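Local structure of major centromere autoantigen B (Homo sapiens, 1UFI) at the interface of chains A and B. The protein binds centromeric DNA in human chromosomes and dimerises through a small helical domain, by which it probably holds two DNA-binding polypeptides together. Sequence-based numbering; all coordinates share one arbitrary frame. Chains: chain A/B, Major centromere autoantigen B.

Contact 1: the interface of chains A and B. Residues chain A 19, 22-23; chain B 9, 12, 42-43, 46-47.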
ATOM      1  N   VAL A  19      -2.206   2.102  -6.061  1.00 15.25           N
ATOM      2  CA  VAL A  19      -1.689   0.760  -5.695  1.00 16.65           C
ATOM      3  C   VAL A  19      -2.818  -0.306  -5.806  1.00 16.39           C
ATOM      4  O   VAL A  19      -2.572  -1.413  -6.335  1.00 18.01           O
ATOM      5  CB  VAL A  19      -1.073   0.724  -4.240  1.00 14.84           C
ATOM      6  CG1 VAL A  19      -0.698  -0.725  -3.855  1.00 17.16           C
ATOM      7  CG2 VAL A  19       0.091   1.695  -4.081  1.00 15.50           C
ATOM      8  N   TYR A  22      -3.679  -1.028  -9.429  1.00 19.41           N
ATOM      9  CA  TYR A  22      -2.656  -1.888 -10.003  1.00 18.32           C
ATOM     10  C   TYR A  22      -2.855  -3.367  -9.640  1.00 19.26           C
ATOM     11  O   TYR A  22      -2.963  -4.269 -10.520  1.00 20.16           O
ATOM     12  CB  TYR A  22      -1.227  -1.390  -9.660  1.00 17.27           C
ATOM     13  CG  TYR A  22      -0.141  -2.303 -10.154  1.00 17.76           C
ATOM     14  CD1 TYR A  22       0.271  -2.237 -11.495  1.00 21.58           C
ATOM     15  CD2 TYR A  22       0.445  -3.253  -9.318  1.00 17.29           C
ATOM     16  CE1 TYR A  22       1.222  -3.073 -11.945  1.00 20.57           C
ATOM     17  CE2 TYR A  22       1.463  -4.085  -9.779  1.00 16.50           C
ATOM     18  CZ  TYR A  22       1.782  -3.991 -11.134  1.00 19.31           C
ATOM     19  OH  TYR A  22       2.742  -4.824 -11.628  1.00 22.52           O
ATOM     20  N   LEU A  23      -2.963  -3.623  -8.366  1.00 19.55           N
ATOM     21  CA  LEU A  23      -3.088  -4.968  -7.850  1.00 19.65           C
ATOM     22  C   LEU A  23      -4.341  -5.657  -8.330  1.00 19.95           C
ATOM     23  O   LEU A  23      -4.265  -6.815  -8.760  1.00 19.56           O
ATOM     24  CB  LEU A  23      -3.119  -4.865  -6.317  1.00 21.18           C
ATOM     25  CG  LEU A  23      -2.132  -5.709  -5.553  1.00 25.50           C
ATOM     26  CD1 LEU A  23      -0.975  -6.365  -6.373  1.00 23.76           C
ATOM     27  CD2 LEU A  23      -1.709  -4.936  -4.265  1.00 23.86           C
TER
ATOM     28  N   PHE B   9       4.118  -1.167 -13.325  1.00 24.07           N
ATOM     29  CA  PHE B   9       4.741  -1.731 -12.132  1.00 23.78           C
ATOM     30  C   PHE B   9       5.611  -0.693 -11.390  1.00 23.50           C
ATOM     31  O   PHE B   9       5.502  -0.519 -10.174  1.00 22.40           O
ATOM     32  CB  PHE B   9       5.571  -2.986 -12.468  1.00 24.65           C
ATOM     33  CG  PHE B   9       6.331  -3.545 -11.316  1.00 25.48           C
ATOM     34  CD1 PHE B   9       5.697  -4.095 -10.228  1.00 26.70           C
ATOM     35  CD2 PHE B   9       7.741  -3.542 -11.318  1.00 27.96           C
ATOM     36  CE1 PHE B   9       6.404  -4.627  -9.191  1.00 25.44           C
ATOM     37  CE2 PHE B   9       8.458  -4.064 -10.255  1.00 29.86           C
ATOM     38  CZ  PHE B   9       7.780  -4.627  -9.185  1.00 30.62           C
ATOM     39  N   ALA B  12       3.398   1.816  -9.700  1.00 20.04           N
ATOM     40  CA  ALA B  12       2.862   1.112  -8.519  1.00 18.11           C
ATOM     41  C   ALA B  12       3.831   1.120  -7.330  1.00 19.52           C
ATOM     42  O   ALA B  12       3.439   1.376  -6.205  1.00 17.32           O
ATOM     43  CB  ALA B  12       2.475  -0.363  -8.876  1.00 17.20           C
ATOM     44  N   ASP B  42       3.161  -8.908  -2.019  1.00 22.83           N
ATOM     45  CA  ASP B  42       2.139  -9.048  -3.081  1.00 22.12           C
ATOM     46  C   ASP B  42       2.426  -8.221  -4.298  1.00 22.25           C
ATOM     47  O   ASP B  42       2.191  -8.655  -5.423  1.00 22.79           O
ATOM     48  CB  ASP B  42       0.719  -8.666  -2.610  1.00 21.51           C
ATOM     49  CG  ASP B  42       0.235  -9.515  -1.413  1.00 23.96           C
ATOM     50  OD1 ASP B  42       0.709 -10.668  -1.262  1.00 27.74           O
ATOM     51  OD2 ASP B  42      -0.607  -9.124  -0.600  1.00 25.08           O
ATOM     52  N   LEU B  43       2.880  -6.987  -4.119  1.00 20.95           N
ATOM     53  CA  LEU B  43       3.143  -6.197  -5.326  1.00 20.94           C
ATOM     54  C   LEU B  43       4.219  -6.804  -6.220  1.00 21.89           C
ATOM     55  O   LEU B  43       4.105  -6.726  -7.411  1.00 21.27           O
ATOM     56  CB  LEU B  43       3.506  -4.738  -5.010  1.00 22.27           C
ATOM     57  CG  LEU B  43       2.254  -3.926  -4.644  1.00 20.40           C
ATOM     58  CD1 LEU B  43       2.735  -2.760  -3.734  1.00 23.27           C
ATOM     59  CD2 LEU B  43       1.579  -3.362  -5.839  1.00 17.35           C
ATOM     60  N   VAL B  46       2.772 -10.893  -7.127  1.00 28.37           N
ATOM     61  CA  VAL B  46       1.628 -10.932  -8.064  1.00 25.64           C
ATOM     62  C   VAL B  46       2.133 -10.568  -9.447  1.00 26.29           C
ATOM     63  O   VAL B  46       1.765 -11.196 -10.444  1.00 25.53           O
ATOM     64  CB  VAL B  46       0.412 -10.009  -7.631  1.00 24.31           C
ATOM     65  CG1 VAL B  46      -0.629  -9.830  -8.713  1.00 23.11           C
ATOM     66  CG2 VAL B  46      -0.218 -10.542  -6.351  1.00 26.13           C
ATOM     67  N   THR B  47       3.020  -9.570  -9.497  1.00 26.81           N
ATOM     68  CA  THR B  47       3.574  -9.118 -10.757  1.00 26.32           C
ATOM     69  C   THR B  47       4.427 -10.258 -11.378  1.00 27.16           C
ATOM     70  O   THR B  47       4.189 -10.594 -12.534  1.00 25.95           O
ATOM     71  CB  THR B  47       4.391  -7.809 -10.600  1.00 26.46           C
ATOM     72  OG1 THR B  47       3.561  -6.787 -10.006  1.00 25.52           O
ATOM     73  CG2 THR B  47       4.729  -7.246 -11.976  1.00 26.85           C
TER
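With CG anti to the backbone N (chi1 176°), A:Tyr22 extends its phenol from helix 9-23 of chain A between the two helices of chain B, with B:Phe9 and B:Ala12 on one and B:Leu43 and B:Thr47 on the other. The tyrosine is thus clasped by its partner in the dimer interface of the CENP-B dimerization domain, helping to hold the two chains together. On B:Thr47, a chi1 of -56° sets OG1 beside its own backbone N and turns the hydroxyl toward the phenol, and the two side chains meet at about a right angle. A:Tyr22 OH and B:Thr47 OG1 share a hydrogen bond of 2.7 Å, with OG1 lying at the edge of the ring and in its plane. The threonine hydroxyl also donates to B:Leu43 O one helical turn earlier, nearly in line with the carbonyl (172° at the oxygen). If that proton is committed to the backbone, the phenol would be the likely donor in the bond across the interface. One face of the tyrosine ring is covered by the methyl of B:Ala12, a CH-pi contact in which CB sits 3.7 Å from the ring centroid and is displaced toward the rim. Along another side, the CD2 methyl of B:Leu43 reaches A:Tyr22 CD2 at 3.7 Å. This methyl also touches A:Leu23 CD2, while its sister CD1 packs on A:Val19 CG1, so the forked end of B:Leu43 serves neighbouring turns of the partner helix. A:Leu23 directs its other methyl, CD1, toward B:Val46 and the backbone oxygen of B:Asp42. Near the far end of the phenol, the aromatic carbon B:Phe9 CD1 approaches A:Tyr22 OH to 3.4 Å.

Contact 2: the interface of chains A and B. Residues chain A 16, 23, 32, 35-36, 39; chain B 38-39, 42.
B:Leu39 pushes its forked end into an apolar pocket of chain A formed by both of its helices, and this is the tightly packed part of the contact. Its CD1 methyl lies 3.6 Å from A:Leu23 CD2 and also touches A:Ile36 CG1, while CD2 points the other way, toward A:Phe16 and A:Leu39. There the two copies of the same leucine meet methyl to methyl, A:Leu39 CD2 and B:Leu39 CD2 being 3.6 Å apart, as suits a position close to the two-fold axis. A:Phe16 adds the ring carbon CE2, 3.8 Å from B:Leu39 CD2. The polar flank has fewer close apolar contacts and is probably nearer solvent. A:His35, its CG beside the backbone N (chi1 -70°), swings its imidazole across the helix of chain B, where ND1 donates to the carboxylate oxygen B:Asp42 OD2 over 2.5 Å. This hydrogen bond is short and fairly straight, 160° at the hydrogen. OD2 uses its syn lone pair and lies close to the ring plane; carboxylate and imidazole are themselves nearly coplanar, 16° apart. B:His38 lays its CB over the centre of one imidazole face, 3.7 Å from the centroid, and thus backs the ring while its edge is held by the carboxylate. The aspartate would favour a protonated A:His35, although the charge is not seen, and the nearby imidazole of B:His38 could oppose this. The side chains of A:Val32 and B:Asp42 run alongside each other, pointing opposite ways, with both valine methyls lying over one face of the carboxylate. Repeated about the two-fold axis, the leucine core and its polar border join the 30-49 helices of the CENP-B dimerization domain.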
ATOM      1  N   PHE A  16      -2.417   5.262  -2.563  1.00 17.14           N
ATOM      2  CA  PHE A  16      -2.944   3.956  -2.224  1.00 14.73           C
ATOM      3  C   PHE A  16      -4.055   3.442  -3.156  1.00 15.61           C
ATOM      4  O   PHE A  16      -4.104   2.236  -3.512  1.00 17.15           O
ATOM      5  CB  PHE A  16      -3.463   3.940  -0.752  1.00 13.93           C
ATOM      6  CG  PHE A  16      -3.803   2.546  -0.316  1.00 18.37           C
ATOM      7  CD1 PHE A  16      -5.091   2.061  -0.367  1.00 19.00           C
ATOM      8  CD2 PHE A  16      -2.740   1.686   0.016  1.00 18.75           C
ATOM      9  CE1 PHE A  16      -5.337   0.693  -0.046  1.00 18.26           C
ATOM     10  CE2 PHE A  16      -2.985   0.356   0.391  1.00 22.64           C
ATOM     11  CZ  PHE A  16      -4.292  -0.134   0.311  1.00 21.69           C
ATOM     12  N   LEU A  23      -2.963  -3.623  -8.366  1.00 19.55           N
ATOM     13  CA  LEU A  23      -3.088  -4.968  -7.850  1.00 19.65           C
ATOM     14  C   LEU A  23      -4.341  -5.657  -8.330  1.00 19.95           C
ATOM     15  O   LEU A  23      -4.265  -6.815  -8.760  1.00 19.56           O
ATOM     16  CB  LEU A  23      -3.119  -4.865  -6.317  1.00 21.18           C
ATOM     17  CG  LEU A  23      -2.132  -5.709  -5.553  1.00 25.50           C
ATOM     18  CD1 LEU A  23      -0.975  -6.365  -6.373  1.00 23.76           C
ATOM     19  CD2 LEU A  23      -1.709  -4.936  -4.265  1.00 23.86           C
ATOM     20  N   VAL A  32      -4.687 -11.601  -0.966  1.00 20.65           N
ATOM     21  CA  VAL A  32      -4.252 -10.253  -1.448  1.00 17.67           C
ATOM     22  C   VAL A  32      -5.324  -9.209  -1.158  1.00 16.99           C
ATOM     23  O   VAL A  32      -5.004  -8.112  -0.706  1.00 17.27           O
ATOM     24  CB  VAL A  32      -3.872 -10.281  -2.994  1.00 16.51           C
ATOM     25  CG1 VAL A  32      -3.391  -8.863  -3.425  1.00 16.10           C
ATOM     26  CG2 VAL A  32      -2.773 -11.319  -3.177  1.00 17.65           C
ATOM     27  N   HIS A  35      -5.120  -8.291   2.410  1.00 15.55           N
ATOM     28  CA  HIS A  35      -3.937  -7.466   2.628  1.00 16.85           C
ATOM     29  C   HIS A  35      -4.179  -6.026   2.198  1.00 16.50           C
ATOM     30  O   HIS A  35      -3.739  -5.105   2.874  1.00 17.23           O
ATOM     31  CB  HIS A  35      -2.778  -8.015   1.826  1.00 16.44           C
ATOM     32  CG  HIS A  35      -2.237  -9.325   2.333  1.00 17.75           C
ATOM     33  ND1 HIS A  35      -1.434 -10.135   1.566  1.00 22.52           N
ATOM     34  CD2 HIS A  35      -2.362  -9.946   3.532  1.00 20.94           C
ATOM     35  CE1 HIS A  35      -1.118 -11.221   2.252  1.00 24.24           C
ATOM     36  NE2 HIS A  35      -1.634 -11.113   3.466  1.00 21.89           N
ATOM     37  N   ILE A  36      -4.873  -5.811   1.079  1.00 15.79           N
ATOM     38  CA  ILE A  36      -5.254  -4.452   0.664  1.00 14.37           C
ATOM     39  C   ILE A  36      -6.141  -3.784   1.709  1.00 16.21           C
ATOM     40  O   ILE A  36      -5.853  -2.655   2.130  1.00 16.08           O
ATOM     41  CB  ILE A  36      -5.989  -4.481  -0.681  1.00 13.53           C
ATOM     42  CG1 ILE A  36      -4.971  -4.830  -1.739  1.00 17.03           C
ATOM     43  CG2 ILE A  36      -6.560  -3.084  -1.004  1.00 13.13           C
ATOM     44  CD1 ILE A  36      -5.664  -5.148  -3.144  1.00 16.95           C
ATOM     45  N   LEU A  39      -4.309  -2.852   5.001  1.00 15.84           N
ATOM     46  CA  LEU A  39      -3.428  -1.655   4.937  1.00 15.98           C
ATOM     47  C   LEU A  39      -4.220  -0.344   4.814  1.00 15.95           C
ATOM     48  O   LEU A  39      -3.871   0.659   5.435  1.00 17.40           O
ATOM     49  CB  LEU A  39      -2.347  -1.843   3.851  1.00 14.85           C
ATOM     50  CG  LEU A  39      -1.258  -0.793   4.038  1.00 18.07           C
ATOM     51  CD1 LEU A  39      -0.580  -0.965   5.350  1.00 18.69           C
ATOM     52  CD2 LEU A  39      -0.281  -0.970   2.824  1.00 18.88           C
TER
ATOM     53  N   HIS B  38       3.389  -7.411   4.043  1.00 22.97           N
ATOM     54  CA  HIS B  38       2.525  -8.312   3.254  1.00 22.76           C
ATOM     55  C   HIS B  38       2.189  -7.720   1.887  1.00 22.28           C
ATOM     56  O   HIS B  38       2.276  -8.404   0.860  1.00 22.59           O
ATOM     57  CB  HIS B  38       1.215  -8.707   3.985  1.00 24.19           C
ATOM     58  CG  HIS B  38       1.404  -9.465   5.270  1.00 26.31           C
ATOM     59  ND1 HIS B  38       2.540 -10.182   5.573  1.00 34.15           N
ATOM     60  CD2 HIS B  38       0.586  -9.602   6.337  1.00 32.20           C
ATOM     61  CE1 HIS B  38       2.403 -10.751   6.757  1.00 34.01           C
ATOM     62  NE2 HIS B  38       1.230 -10.398   7.250  1.00 34.97           N
ATOM     63  N   LEU B  39       1.776  -6.458   1.855  1.00 22.42           N
ATOM     64  CA  LEU B  39       1.410  -5.857   0.569  1.00 22.19           C
ATOM     65  C   LEU B  39       2.635  -5.604  -0.324  1.00 22.96           C
ATOM     66  O   LEU B  39       2.525  -5.727  -1.551  1.00 22.03           O
ATOM     67  CB  LEU B  39       0.499  -4.580   0.754  1.00 19.94           C
ATOM     68  CG  LEU B  39      -0.434  -4.194  -0.397  1.00 23.28           C
ATOM     69  CD1 LEU B  39      -1.531  -5.237  -0.698  1.00 20.02           C
ATOM     70  CD2 LEU B  39      -1.093  -2.859  -0.152  1.00 22.95           C
ATOM     71  N   ASP B  42       3.161  -8.908  -2.019  1.00 22.83           N
ATOM     72  CA  ASP B  42       2.139  -9.048  -3.081  1.00 22.12           C
ATOM     73  C   ASP B  42       2.426  -8.221  -4.298  1.00 22.25           C
ATOM     74  O   ASP B  42       2.191  -8.655  -5.423  1.00 22.79           O
ATOM     75  CB  ASP B  42       0.719  -8.666  -2.610  1.00 21.51           C
ATOM     76  CG  ASP B  42       0.235  -9.515  -1.413  1.00 23.96           C
ATOM     77  OD1 ASP B  42       0.709 -10.668  -1.262  1.00 27.74           O
ATOM     78  OD2 ASP B  42      -0.607  -9.124  -0.600  1.00 25.08           O
TER

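The C-alpha centres of contact 1 and contact 2 lie about 8 Å apart, and the two sites share A:Leu23 and B:Asp42, so they form neighbouring parts of a continuous interface. Contact 1 sets helix 9-23 of chain A against both helices of chain B, 9-24 and 30-49; contact 2 sets both helices of chain A against helix 30-49 of chain B, which is thus common to the two. Two-fold symmetry repeats each contact with the chains exchanged. Contact 2 therefore runs through the middle of the dimer and contact 1 flanks it on either side, an interlocking that probably keeps the small domain stably paired.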